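Local coordinates for protein CdnC (Chryseobacterium gregarium DSM 19109, PDB 7MGV) that probably uses ATP to install omega-ester macrocycles, single and bicyclic, in the core regions of a ribosomally made graspetide precursor peptide, at residues A[236-250]-A[273-287]. Numbering follows the deposited sequence.
Sequences LRITVVGRDVYAFEI and WIPTELPQDIEFMIL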
loop_
_atom_site.group_PDB
_atom_site.type_symbol
_atom_site.label_atom_id
_atom_site.label_comp_id
_atom_site.label_asym_id
_atom_site.label_seq_id
_atom_site.Cartn_x
_atom_site.Cartn_y
_atom_site.Cartn_z
ATOM N N LEU A 236 8.725 -23.560 13.312
ATOM C CA LEU A 236 8.420 -23.969 11.947
ATOM C C LEU A 236 8.480 -22.781 11.001
ATOM O O LEU A 236 7.918 -21.719 11.292
ATOM C CB LEU A 236 7.031 -24.609 11.857
ATOM C CG LEU A 236 6.739 -25.872 12.666
ATOM C CD1 LEU A 236 5.273 -26.245 12.537
ATOM C CD2 LEU A 236 7.619 -27.013 12.204
ATOM N N ARG A 237 9.143 -22.979 9.862
ATOM C CA ARG A 237 9.082 -22.076 8.721
ATOM C C ARG A 237 8.480 -22.835 7.549
ATOM O O ARG A 237 8.989 -23.893 7.165
ATOM C CB ARG A 237 10.467 -21.546 8.339
ATOM C CG ARG A 237 11.229 -20.881 9.467
ATOM C CD ARG A 237 10.992 -19.383 9.494
ATOM N NE ARG A 237 11.031 -18.851 10.854
ATOM C CZ ARG A 237 11.960 -18.015 11.306
ATOM N NH1 ARG A 237 12.936 -17.607 10.505
ATOM N NH2 ARG A 237 11.914 -17.584 12.559
ATOM N N ILE A 238 7.409 -22.300 6.974
ATOM C CA ILE A 238 6.705 -22.956 5.878
ATOM C C ILE A 238 6.740 -22.029 4.673
ATOM O O ILE A 238 6.141 -20.946 4.694
ATOM C CB ILE A 238 5.264 -23.319 6.255
ATOM C CG1 ILE A 238 5.248 -24.179 7.519
ATOM C CG2 ILE A 238 4.589 -24.047 5.109
ATOM C CD1 ILE A 238 3.894 -24.265 8.187
ATOM N N THR A 239 7.446 -22.445 3.627
ATOM C CA THR A 239 7.474 -21.729 2.358
ATOM C C THR A 239 6.450 -22.359 1.423
ATOM O O THR A 239 6.494 -23.567 1.168
ATOM C CB THR A 239 8.869 -21.763 1.734
ATOM O OG1 THR A 239 9.854 -21.493 2.740
ATOM C CG2 THR A 239 8.983 -20.722 0.630
ATOM N N VAL A 240 5.530 -21.545 0.919
ATOM C CA VAL A 240 4.478 -21.999 0.021
ATOM C C VAL A 240 4.678 -21.314 -1.319
ATOM O O VAL A 240 4.688 -20.077 -1.393
ATOM C CB VAL A 240 3.079 -21.703 0.581
ATOM C CG1 VAL A 240 2.028 -22.490 -0.185
ATOM C CG2 VAL A 240 3.031 -22.029 2.058
ATOM N N VAL A 241 4.844 -22.117 -2.367
ATOM C CA VAL A 241 4.937 -21.645 -3.745
ATOM C C VAL A 241 3.774 -22.285 -4.493
ATOM O O VAL A 241 3.826 -23.472 -4.841
ATOM C CB VAL A 241 6.279 -21.996 -4.396
ATOM C CG1 VAL A 241 6.371 -21.376 -5.785
ATOM C CG2 VAL A 241 7.436 -21.538 -3.518
ATOM N N GLY A 242 2.725 -21.509 -4.743
ATOM C CA GLY A 242 1.515 -22.061 -5.317
ATOM C C GLY A 242 0.865 -23.044 -4.368
ATOM O O GLY A 242 0.376 -22.658 -3.302
ATOM N N ARG A 243 0.858 -24.322 -4.741
ATOM C CA ARG A 243 0.382 -25.385 -3.865
ATOM C C ARG A 243 1.515 -26.276 -3.374
ATOM O O ARG A 243 1.254 -27.326 -2.777
ATOM C CB ARG A 243 -0.690 -26.216 -4.574
ATOM C CG ARG A 243 -1.835 -25.380 -5.133
ATOM C CD ARG A 243 -3.051 -26.230 -5.465
ATOM N NE ARG A 243 -3.630 -26.859 -4.281
ATOM C CZ ARG A 243 -4.472 -26.257 -3.447
ATOM N NH1 ARG A 243 -4.838 -25.000 -3.659
ATOM N NH2 ARG A 243 -4.948 -26.911 -2.396
ATOM N N ASP A 244 2.765 -25.880 -3.605
ATOM C CA ASP A 244 3.923 -26.611 -3.107
ATOM C C ASP A 244 4.274 -26.095 -1.717
ATOM O O ASP A 244 4.539 -24.900 -1.541
ATOM C CB ASP A 244 5.113 -26.459 -4.055
ATOM C CG ASP A 244 4.846 -27.054 -5.424
ATOM O OD1 ASP A 244 3.745 -27.604 -5.631
ATOM O OD2 ASP A 244 5.738 -26.969 -6.296
ATOM N N VAL A 245 4.276 -26.995 -0.738
ATOM C CA VAL A 245 4.492 -26.655 0.663
ATOM C C VAL A 245 5.817 -27.263 1.103
ATOM O O VAL A 245 6.017 -28.479 0.992
ATOM C CB VAL A 245 3.340 -27.157 1.546
ATOM C CG1 VAL A 245 3.610 -26.837 3.005
ATOM C CG2 VAL A 245 2.017 -26.556 1.091
ATOM N N TYR A 246 6.718 -26.422 1.609
ATOM C CA TYR A 246 8.007 -26.858 2.134
ATOM C C TYR A 246 8.081 -26.430 3.593
ATOM O O TYR A 246 8.136 -25.232 3.890
ATOM C CB TYR A 246 9.164 -26.262 1.332
ATOM C CG TYR A 246 9.131 -26.585 -0.145
ATOM C CD1 TYR A 246 8.393 -25.809 -1.030
ATOM C CD2 TYR A 246 9.845 -27.661 -0.656
ATOM C CE1 TYR A 246 8.362 -26.100 -2.381
ATOM C CE2 TYR A 246 9.821 -27.959 -2.006
ATOM C CZ TYR A 246 9.078 -27.176 -2.864
ATOM O OH TYR A 246 9.050 -27.469 -4.207
ATOM N N ALA A 247 8.079 -27.399 4.500
ATOM C CA ALA A 247 8.116 -27.132 5.930
ATOM C C ALA A 247 9.489 -27.466 6.490
ATOM O O ALA A 247 10.066 -28.510 6.173
ATOM C CB ALA A 247 7.043 -27.938 6.666
ATOM N N PHE A 248 10.002 -26.581 7.341
ATOM C CA PHE A 248 11.278 -26.773 8.008
ATOM C C PHE A 248 11.088 -26.521 9.493
ATOM O O PHE A 248 10.312 -25.645 9.887
ATOM C CB PHE A 248 12.354 -25.838 7.446
ATOM C CG PHE A 248 12.546 -25.965 5.964
ATOM C CD1 PHE A 248 13.495 -26.831 5.450
ATOM C CD2 PHE A 248 11.778 -25.219 5.084
ATOM C CE1 PHE A 248 13.676 -26.952 4.085
ATOM C CE2 PHE A 248 11.953 -25.335 3.719
ATOM C CZ PHE A 248 12.903 -26.203 3.219
ATOM N N GLU A 249 11.802 -27.286 10.312
ATOM C CA GLU A 249 11.626 -27.233 11.752
ATOM C C GLU A 249 12.970 -27.146 12.460
ATOM O O GLU A 249 13.991 -27.643 11.974
ATOM C CB GLU A 249 10.847 -28.453 12.271
ATOM C CG GLU A 249 11.692 -29.692 12.524
ATOM C CD GLU A 249 10.877 -30.855 13.054
ATOM O OE1 GLU A 249 9.645 -30.865 12.848
ATOM O OE2 GLU A 249 11.469 -31.762 13.678
ATOM N N ILE A 250 12.945 -26.469 13.603
ATOM C CA ILE A 250 13.982 -26.564 14.621
ATOM C C ILE A 250 13.331 -27.179 15.850
ATOM O O ILE A 250 12.413 -26.586 16.435
ATOM C CB ILE A 250 14.604 -25.200 14.958
ATOM C CG1 ILE A 250 15.421 -24.674 13.779
ATOM C CG2 ILE A 250 15.481 -25.312 16.197
ATOM C CD1 ILE A 250 16.183 -23.401 14.089
ATOM N N TRP A 273 17.885 -25.678 10.537
ATOM C CA TRP A 273 16.553 -26.127 10.164
ATOM C C TRP A 273 16.642 -27.447 9.415
ATOM O O TRP A 273 17.506 -27.636 8.555
ATOM C CB TRP A 273 15.861 -25.077 9.297
ATOM C CG TRP A 273 15.716 -23.760 9.980
ATOM C CD1 TRP A 273 16.628 -22.746 10.007
ATOM C CD2 TRP A 273 14.594 -23.313 10.746
ATOM N NE1 TRP A 273 16.142 -21.694 10.744
ATOM C CE2 TRP A 273 14.894 -22.016 11.207
ATOM C CE3 TRP A 273 13.364 -23.883 11.087
ATOM C CZ2 TRP A 273 14.011 -21.280 11.991
ATOM C CZ3 TRP A 273 12.488 -23.151 11.866
ATOM C CH2 TRP A 273 12.816 -21.864 12.311
ATOM N N ILE A 274 15.750 -28.371 9.751
ATOM C CA ILE A 274 15.689 -29.638 9.026
ATOM C C ILE A 274 14.338 -29.726 8.327
ATOM O O ILE A 274 13.320 -29.295 8.889
ATOM C CB ILE A 274 15.929 -30.837 9.959
ATOM C CG1 ILE A 274 14.812 -30.964 10.996
ATOM C CG2 ILE A 274 17.284 -30.714 10.644
ATOM C CD1 ILE A 274 14.732 -32.332 11.644
ATOM N N PRO A 275 14.283 -30.232 7.096
ATOM C CA PRO A 275 12.987 -30.425 6.441
ATOM C C PRO A 275 12.109 -31.373 7.241
ATOM O O PRO A 275 12.586 -32.330 7.857
ATOM C CB PRO A 275 13.360 -31.018 5.078
ATOM C CG PRO A 275 14.765 -30.566 4.845
ATOM C CD PRO A 275 15.411 -30.532 6.198
ATOM N N THR A 276 10.811 -31.092 7.231
ATOM C CA THR A 276 9.843 -31.864 7.992
ATOM C C THR A 276 8.540 -31.901 7.205
ATOM O O THR A 276 8.408 -31.270 6.151
ATOM C CB THR A 276 9.645 -31.271 9.392
ATOM O OG1 THR A 276 8.911 -32.193 10.208
ATOM C CG2 THR A 276 8.885 -29.953 9.311
ATOM N N GLU A 277 7.571 -32.651 7.722
ATOM C CA GLU A 277 6.272 -32.799 7.083
ATOM C C GLU A 277 5.184 -32.383 8.061
ATOM O O GLU A 277 5.206 -32.783 9.230
ATOM C CB GLU A 277 6.060 -34.238 6.608
ATOM C CG GLU A 277 7.051 -34.664 5.536
ATOM C CD GLU A 277 7.071 -36.161 5.318
ATOM O OE1 GLU A 277 6.116 -36.835 5.755
ATOM O OE2 GLU A 277 8.042 -36.662 4.713
ATOM N N LEU A 278 4.242 -31.581 7.581
ATOM C CA LEU A 278 3.173 -31.044 8.405
ATOM C C LEU A 278 2.020 -32.033 8.514
ATOM O O LEU A 278 1.792 -32.836 7.603
ATOM C CB LEU A 278 2.650 -29.737 7.815
ATOM C CG LEU A 278 3.646 -28.609 7.556
ATOM C CD1 LEU A 278 3.058 -27.604 6.583
ATOM C CD2 LEU A 278 4.038 -27.929 8.857
ATOM N N PRO A 279 1.289 -31.997 9.626
ATOM C CA PRO A 279 -0.015 -32.668 9.662
ATOM C C PRO A 279 -0.909 -32.123 8.558
ATOM O O PRO A 279 -0.876 -30.932 8.241
ATOM C CB PRO A 279 -0.552 -32.328 11.056
ATOM C CG PRO A 279 0.673 -32.051 11.872
ATOM C CD PRO A 279 1.655 -31.417 10.930
ATOM N N GLN A 280 -1.709 -33.013 7.963
ATOM C CA GLN A 280 -2.450 -32.645 6.760
ATOM C C GLN A 280 -3.450 -31.526 7.020
ATOM O O GLN A 280 -3.745 -30.738 6.113
ATOM C CB GLN A 280 -3.150 -33.874 6.179
ATOM C CG GLN A 280 -2.366 -34.538 5.056
ATOM C CD GLN A 280 -2.595 -36.034 4.981
ATOM O OE1 GLN A 280 -3.461 -36.577 5.667
ATOM N NE2 GLN A 280 -1.811 -36.710 4.149
ATOM N N ASP A 281 -3.975 -31.426 8.243
ATOM C CA ASP A 281 -4.877 -30.323 8.562
ATOM C C ASP A 281 -4.140 -28.988 8.557
ATOM O O ASP A 281 -4.655 -27.986 8.041
ATOM C CB ASP A 281 -5.550 -30.565 9.915
ATOM C CG ASP A 281 -4.571 -31.008 10.986
ATOM O OD1 ASP A 281 -3.705 -31.857 10.688
ATOM O OD2 ASP A 281 -4.667 -30.509 12.127
ATOM N N ILE A 282 -2.929 -28.958 9.122
ATOM C CA ILE A 282 -2.138 -27.730 9.133
ATOM C C ILE A 282 -1.821 -27.286 7.711
ATOM O O ILE A 282 -1.932 -26.102 7.373
ATOM C CB ILE A 282 -0.856 -27.931 9.962
ATOM C CG1 ILE A 282 -1.204 -28.372 11.387
ATOM C CG2 ILE A 282 -0.027 -26.659 9.979
ATOM C CD1 ILE A 282 -2.083 -27.393 12.139
ATOM N N GLU A 283 -1.424 -28.230 6.854
ATOM C CA GLU A 283 -1.108 -27.893 5.469
ATOM C C GLU A 283 -2.353 -27.436 4.717
ATOM O O GLU A 283 -2.291 -26.503 3.902
ATOM C CB GLU A 283 -0.466 -29.099 4.783
ATOM C CG GLU A 283 -0.250 -28.946 3.290
ATOM C CD GLU A 283 0.721 -29.972 2.745
ATOM O OE1 GLU A 283 1.094 -29.872 1.557
ATOM O OE2 GLU A 283 1.114 -30.881 3.507
ATOM N N PHE A 284 -3.491 -28.084 4.979
ATOM C CA PHE A 284 -4.758 -27.648 4.402
ATOM C C PHE A 284 -5.050 -26.198 4.769
ATOM O O PHE A 284 -5.427 -25.388 3.912
ATOM C CB PHE A 284 -5.884 -28.568 4.883
ATOM C CG PHE A 284 -7.243 -28.206 4.350
ATOM C CD1 PHE A 284 -7.687 -28.722 3.145
ATOM C CD2 PHE A 284 -8.082 -27.365 5.064
ATOM C CE1 PHE A 284 -8.939 -28.397 2.654
ATOM C CE2 PHE A 284 -9.334 -27.035 4.577
ATOM C CZ PHE A 284 -9.763 -27.553 3.371
ATOM N N MET A 285 -4.862 -25.848 6.043
ATOM C CA MET A 285 -5.153 -24.486 6.478
ATOM C C MET A 285 -4.136 -23.485 5.938
ATOM O O MET A 285 -4.484 -22.328 5.685
ATOM C CB MET A 285 -5.223 -24.432 8.004
ATOM C CG MET A 285 -6.504 -25.038 8.564
ATOM S SD MET A 285 -6.738 -24.735 10.324
ATOM C CE MET A 285 -5.420 -25.733 11.014
ATOM N N ILE A 286 -2.886 -23.909 5.736
ATOM C CA ILE A 286 -1.892 -23.035 5.110
ATOM C C ILE A 286 -2.299 -22.711 3.675
ATOM O O ILE A 286 -2.285 -21.545 3.240
ATOM C CB ILE A 286 -0.501 -23.691 5.164
ATOM C CG1 ILE A 286 0.011 -23.766 6.605
ATOM C CG2 ILE A 286 0.470 -22.939 4.285
ATOM C CD1 ILE A 286 0.635 -22.485 7.107
ATOM N N LEU A 287 -2.652 -23.749 2.911
ATOM C CA LEU A 287 -3.116 -23.533 1.544
ATOM C C LEU A 287 -4.373 -22.673 1.526
ATOM O O LEU A 287 -4.544 -21.829 0.639
ATOM C CB LEU A 287 -3.364 -24.875 0.856
ATOM C CG LEU A 287 -2.109 -25.688 0.528
ATOM C CD1 LEU A 287 -2.474 -27.107 0.126
ATOM C CD2 LEU A 287 -1.301 -25.010 -0.568
#
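In the antiparallel sheet of the ATP-grasp ligase that passes beside the bound ADP, the β-hairpin 236-250 gains an edge strand, 274-276, and a covering helix, 280-287. The edge pairing includes the hydrogen-bonded pair E249 and I274: E249 N donates to I274 O (2.9 Å) and I274 N returns a nearly straight bond to E249 O (173°). Beyond it, F248 and P275 form a non-hydrogen-bonded pair, and T276 N donates to A247 O. T276 adds a side-chain bond, its OG1 donating to E249 OE1 at 3.0 Å from above the carboxylate plane; with chi1 of E249 at 84°, CG sits between the backbone N and carbonyl carbon, and the extended chain runs alongside I274 to T276.

The indole of W273 is clasped from both faces. I250 CG1 lies 3.5 Å from the centroid of its six-membered ring, and R237 CG 3.6 Å from that centroid on the opposite face, both CH-π contacts. The R237 guanidinium, tilted 40° to the indole, has NE in a salt bridge with D301. An alanine in place of W273 would probably leave I250 CG1 and R237 CG each without its ring face, and the R237 chain held mainly by D301.

In the loop before the helix, L278 wedges its branches among I238, V245 and A247, CG standing 3.6 Å from A247 CB. On the helix, I286 presses CG2 on V240 CG2 (3.5 Å), and L287 sets CD2 4.0 Å from V245 CG2 and CD1 against R243 NH2. Largely apolar packing thus fastens the helix to the sheet, polar bonds join the edge strand, and W273 and D301 together hold R237, whose side chain is about 5 Å from ADP, probably limiting its movement there.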